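PDB 5Z06: Exo beta-1,2-glucooligosaccharide sophorohydrolase (non-reducing end) from Parabacteroides distasonis ATCC 8503, which hydrolyses linear beta-1,2-glucan and beta-1,2-glucooligosaccharides of four or more glucose units, releasing sophorose from the non-reducing end. Local coordinates for residues Y117-L120 with R121-L124; S136-L139 with E140-G143. All coordinates share one frame; numbering follows the deposited sequence.

Contact 1. Residues Y117-L120 with R121-L124; sequences YLNL and RNYL
The amides of N122 and Y123 donate to the carbonyl oxygens of N119 and L120, three residues back, N122 N reaching N119 O at 3.3 Å and Y123 N reaching L120 O at 3.2 Å, and the chain thereby coils directly out of strand 118-119. A third i to i+3 bond, L124 N to R121 O, continues the run. This spacing is that of a 3-10 turn, here closing the edge strand of a five-stranded antiparallel sheet in the N-terminal beta-domain; backbone bonds between L118 and I105, in strand 104-109, and between L120 and P103, just before it, hold the edge in place. Across the turn Y123 turns back toward the strand. Its CG sits anti to the carbonyl carbon and beside the backbone N (chi1 -52°), which sends the ring toward L118, whose CB meets the ring edge at CE2, 4.0 Å away. Farther out, L118 CD1 lies 3.3 Å from Y123 OH. A tyrosine suits this place because its ring edge packs against leucine while the hydroxyl hydrogen-bonds to D141. On the exposed side the amides of N119 and N122 are steeply turned, 76° apart, with N122 ND2 3.7 Å from N119 CB; N119 ND2 is held instead by N104 OD1. R121 CG adds its methylene to N119 CB at 3.9 Å, and the rest of the arginine heads away, as befits a charged chain on the surface. L120, buried, meets L124 instead, its CG 4.2 Å from L124 CD2.

Contact 2. Residues S136-L139 with E140-G143; sequences SIPL and EDFG
I137 and F142 meet nearly at a right angle where strand 132-138, part of the seven-stranded antiparallel sheet, ends in a tight turn with i to i+3 backbone bonding. The I137 methyl CG2 approaches the phenylalanine ring obliquely, 3.3 Å from F142 CE2 and 3.6 Å from F142 CZ. This branch reaches the ring because it lies anti to I137 N, with CG1 beside that nitrogen (chi1 -57°). From L139, CD2 lies 4.1 Å from F142 CD2. Three bulky apolar residues fit this buried side, where L87 and I107 also pack against F142. The other side of the turn is polar: D141 lays its carboxylate alongside the P138 ring, with OD1 3.6 Å from P138 CB and OD2 the same distance from P138 CD, while OD2 has its hydrogen bond with Y123. Proline, which has no amide hydrogen to donate, fits the last strand position, and P138 O still accepts D141 N at 2.9 Å. G143 takes a positive phi of 78°, a conformation glycine adopts more easily than other residues. The F142 N to L139 O bond is weak, bent to 127° at the hydrogen although the two atoms are 2.9 Å apart.

Contact 1 comes first along the chain and contact 2 follows it, with centres about 10 Å apart, in the N-terminal beta-region far from the centre of the molecule. Each is a turn at the end of a strand, but the strands belong to different antiparallel sheets: 118-119 borders the five-stranded one, and 132-138 pairs with 86-93 in the seven-stranded one. The two turns touch directly. Y123 OH and D141 OD2 are hydrogen-bonded at 2.6 Å, and L118 CD1 lies 3.4 Å from I137 CG2. This apolar interface with a polar link at its margin is consistent with the two turns helping to pack the two sheets together.

Contact 1. Residues Y117-L120 with R121-L124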
loop_
_atom_site.group_PDB
_atom_site.type_symbol
_atom_site.label_atom_id
_atom_site.label_comp_id
_atom_site.label_asym_id
_atom_site.label_seq_id
_atom_site.Cartn_x
_atom_site.Cartn_y
_atom_site.Cartn_z
ATOM N N TYR A 117 0.019 -27.000 23.754
ATOM C CA TYR A 117 0.389 -25.861 24.578
ATOM C C TYR A 117 1.607 -26.180 25.429
ATOM O O TYR A 117 1.714 -27.251 26.007
ATOM C CB TYR A 117 -0.764 -25.454 25.498
ATOM C CG TYR A 117 -1.813 -24.638 24.802
ATOM C CD1 TYR A 117 -2.853 -25.264 24.113
ATOM C CD2 TYR A 117 -1.766 -23.228 24.819
ATOM C CE1 TYR A 117 -3.823 -24.523 23.460
ATOM C CE2 TYR A 117 -2.735 -22.472 24.172
ATOM C CZ TYR A 117 -3.758 -23.132 23.484
ATOM O OH TYR A 117 -4.742 -22.439 22.833
ATOM N N LEU A 118 2.509 -25.214 25.516
ATOM C CA LEU A 118 3.686 -25.312 26.330
ATOM C C LEU A 118 3.546 -24.291 27.434
ATOM O O LEU A 118 2.939 -23.251 27.227
ATOM C CB LEU A 118 4.913 -24.992 25.495
ATOM C CG LEU A 118 5.130 -25.898 24.286
ATOM C CD1 LEU A 118 6.214 -25.294 23.413
ATOM C CD2 LEU A 118 5.488 -27.314 24.741
ATOM N N ASN A 119 4.113 -24.597 28.601
ATOM C CA ASN A 119 4.148 -23.675 29.714
ATOM C C ASN A 119 5.227 -22.675 29.378
ATOM O O ASN A 119 6.358 -23.047 29.077
ATOM C CB ASN A 119 4.503 -24.375 31.037
ATOM C CG ASN A 119 3.600 -25.553 31.351
ATOM O OD1 ASN A 119 4.074 -26.665 31.582
ATOM N ND2 ASN A 119 2.305 -25.323 31.354
ATOM N N LEU A 120 4.882 -21.399 29.448
ATOM C CA LEU A 120 5.815 -20.351 29.085
ATOM C C LEU A 120 6.979 -20.228 30.067
ATOM O O LEU A 120 8.054 -19.743 29.689
ATOM C CB LEU A 120 5.075 -19.013 28.926
ATOM C CG LEU A 120 5.846 -17.802 28.384
ATOM C CD1 LEU A 120 6.556 -18.116 27.077
ATOM C CD2 LEU A 120 4.903 -16.622 28.198
ATOM N N ARG A 121 6.759 -20.678 31.310
ATOM C CA ARG A 121 7.790 -20.729 32.365
ATOM C C ARG A 121 9.044 -21.509 31.963
ATOM O O ARG A 121 10.161 -21.166 32.372
ATOM C CB ARG A 121 7.216 -21.353 33.650
ATOM C CG ARG A 121 7.004 -22.873 33.607
ATOM C CD ARG A 121 6.503 -23.438 34.924
ATOM N NE ARG A 121 7.392 -23.059 36.021
ATOM C CZ ARG A 121 7.215 -23.393 37.296
ATOM N NH1 ARG A 121 6.190 -24.155 37.675
ATOM N NH2 ARG A 121 8.091 -22.970 38.200
ATOM N N ASN A 122 8.845 -22.550 31.156
ATOM C CA ASN A 122 9.936 -23.406 30.687
ATOM C C ASN A 122 10.933 -22.743 29.761
ATOM O O ASN A 122 11.976 -23.333 29.498
ATOM C CB ASN A 122 9.362 -24.628 29.981
ATOM C CG ASN A 122 8.540 -25.470 30.902
ATOM O OD1 ASN A 122 8.739 -25.441 32.099
ATOM N ND2 ASN A 122 7.602 -26.198 30.359
ATOM N N TYR A 123 10.609 -21.553 29.250
ATOM C CA TYR A 123 11.483 -20.803 28.342
ATOM C C TYR A 123 11.868 -19.443 28.876
ATOM O O TYR A 123 12.393 -18.605 28.136
ATOM C CB TYR A 123 10.784 -20.639 27.007
ATOM C CG TYR A 123 10.317 -21.944 26.485
ATOM C CD1 TYR A 123 11.198 -22.798 25.848
ATOM C CD2 TYR A 123 9.023 -22.372 26.699
ATOM C CE1 TYR A 123 10.785 -24.033 25.386
ATOM C CE2 TYR A 123 8.593 -23.605 26.241
ATOM C CZ TYR A 123 9.484 -24.428 25.588
ATOM O OH TYR A 123 9.064 -25.638 25.126
ATOM N N LEU A 124 11.636 -19.248 30.165
ATOM C CA LEU A 124 11.902 -18.004 30.843
ATOM C C LEU A 124 12.918 -18.371 31.915
ATOM O O LEU A 124 12.578 -18.931 32.947
ATOM C CB LEU A 124 10.586 -17.478 31.437
ATOM C CG LEU A 124 10.153 -16.011 31.317
ATOM C CD1 LEU A 124 11.065 -15.135 30.485
ATOM C CD2 LEU A 124 8.731 -15.954 30.779
#

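Contact 2. Residues S136-L139 with E140-G143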
loop_
_atom_site.group_PDB
_atom_site.type_symbol
_atom_site.label_atom_id
_atom_site.label_comp_id
_atom_site.label_asym_id
_atom_site.label_seq_id
_atom_site.Cartn_x
_atom_site.Cartn_y
_atom_site.Cartn_z
ATOM N N SER A 136 12.840 -17.959 23.592
ATOM C CA SER A 136 12.899 -18.747 22.354
ATOM C C SER A 136 12.271 -20.084 22.626
ATOM O O SER A 136 12.711 -20.817 23.506
ATOM C CB SER A 136 14.330 -18.975 21.893
ATOM O OG SER A 136 14.942 -17.763 21.524
ATOM N N ILE A 137 11.235 -20.402 21.879
ATOM C CA ILE A 137 10.584 -21.679 21.995
ATOM C C ILE A 137 10.919 -22.361 20.692
ATOM O O ILE A 137 10.506 -21.876 19.635
ATOM C CB ILE A 137 9.064 -21.547 22.157
ATOM C CG1 ILE A 137 8.741 -20.688 23.375
ATOM C CG2 ILE A 137 8.427 -22.929 22.273
ATOM C CD1 ILE A 137 7.333 -20.149 23.405
ATOM N N PRO A 138 11.697 -23.463 20.756
ATOM C CA PRO A 138 11.872 -24.237 19.559
ATOM C C PRO A 138 10.519 -24.643 19.009
ATOM O O PRO A 138 9.656 -25.112 19.764
ATOM C CB PRO A 138 12.666 -25.469 20.051
ATOM C CG PRO A 138 13.487 -24.947 21.170
ATOM C CD PRO A 138 12.571 -23.952 21.851
ATOM N N LEU A 139 10.338 -24.470 17.707
ATOM C CA LEU A 139 9.107 -24.860 17.054
ATOM C C LEU A 139 8.873 -26.354 17.192
ATOM O O LEU A 139 7.740 -26.812 17.313
ATOM C CB LEU A 139 9.124 -24.415 15.584
ATOM C CG LEU A 139 9.054 -22.888 15.410
ATOM C CD1 LEU A 139 9.104 -22.529 13.936
ATOM C CD2 LEU A 139 7.796 -22.283 16.025
ATOM N N GLU A 140 9.964 -27.101 17.142
ATOM C CA GLU A 140 10.046 -28.506 17.594
ATOM C C GLU A 140 9.151 -28.816 18.819
ATOM O O GLU A 140 8.333 -29.745 18.774
ATOM C CB GLU A 140 11.511 -28.776 17.933
ATOM C CG GLU A 140 11.984 -30.201 17.806
ATOM C CD GLU A 140 13.442 -30.331 18.202
ATOM O OE1 GLU A 140 14.107 -29.286 18.395
ATOM O OE2 GLU A 140 13.916 -31.472 18.326
ATOM N N ASP A 141 9.264 -27.999 19.875
ATOM C CA ASP A 141 8.494 -28.196 21.133
ATOM C C ASP A 141 6.971 -28.101 20.936
ATOM O O ASP A 141 6.214 -28.752 21.670
ATOM C CB ASP A 141 8.943 -27.222 22.225
ATOM C CG ASP A 141 10.434 -27.372 22.603
ATOM O OD1 ASP A 141 11.160 -28.153 21.949
ATOM O OD2 ASP A 141 10.897 -26.704 23.560
ATOM N N PHE A 142 6.518 -27.320 19.935
ATOM C CA PHE A 142 5.093 -27.313 19.526
ATOM C C PHE A 142 4.706 -28.533 18.702
ATOM O O PHE A 142 3.521 -28.726 18.391
ATOM C CB PHE A 142 4.720 -26.039 18.747
ATOM C CG PHE A 142 4.835 -24.771 19.558
ATOM C CD1 PHE A 142 3.929 -24.495 20.576
ATOM C CD2 PHE A 142 5.839 -23.849 19.294
ATOM C CE1 PHE A 142 4.034 -23.325 21.319
ATOM C CE2 PHE A 142 5.950 -22.678 20.037
ATOM C CZ PHE A 142 5.041 -22.413 21.052
ATOM N N GLY A 143 5.690 -29.359 18.353
ATOM C CA GLY A 143 5.455 -30.543 17.548
ATOM C C GLY A 143 5.296 -30.135 16.102
ATOM O O GLY A 143 4.573 -30.786 15.358
#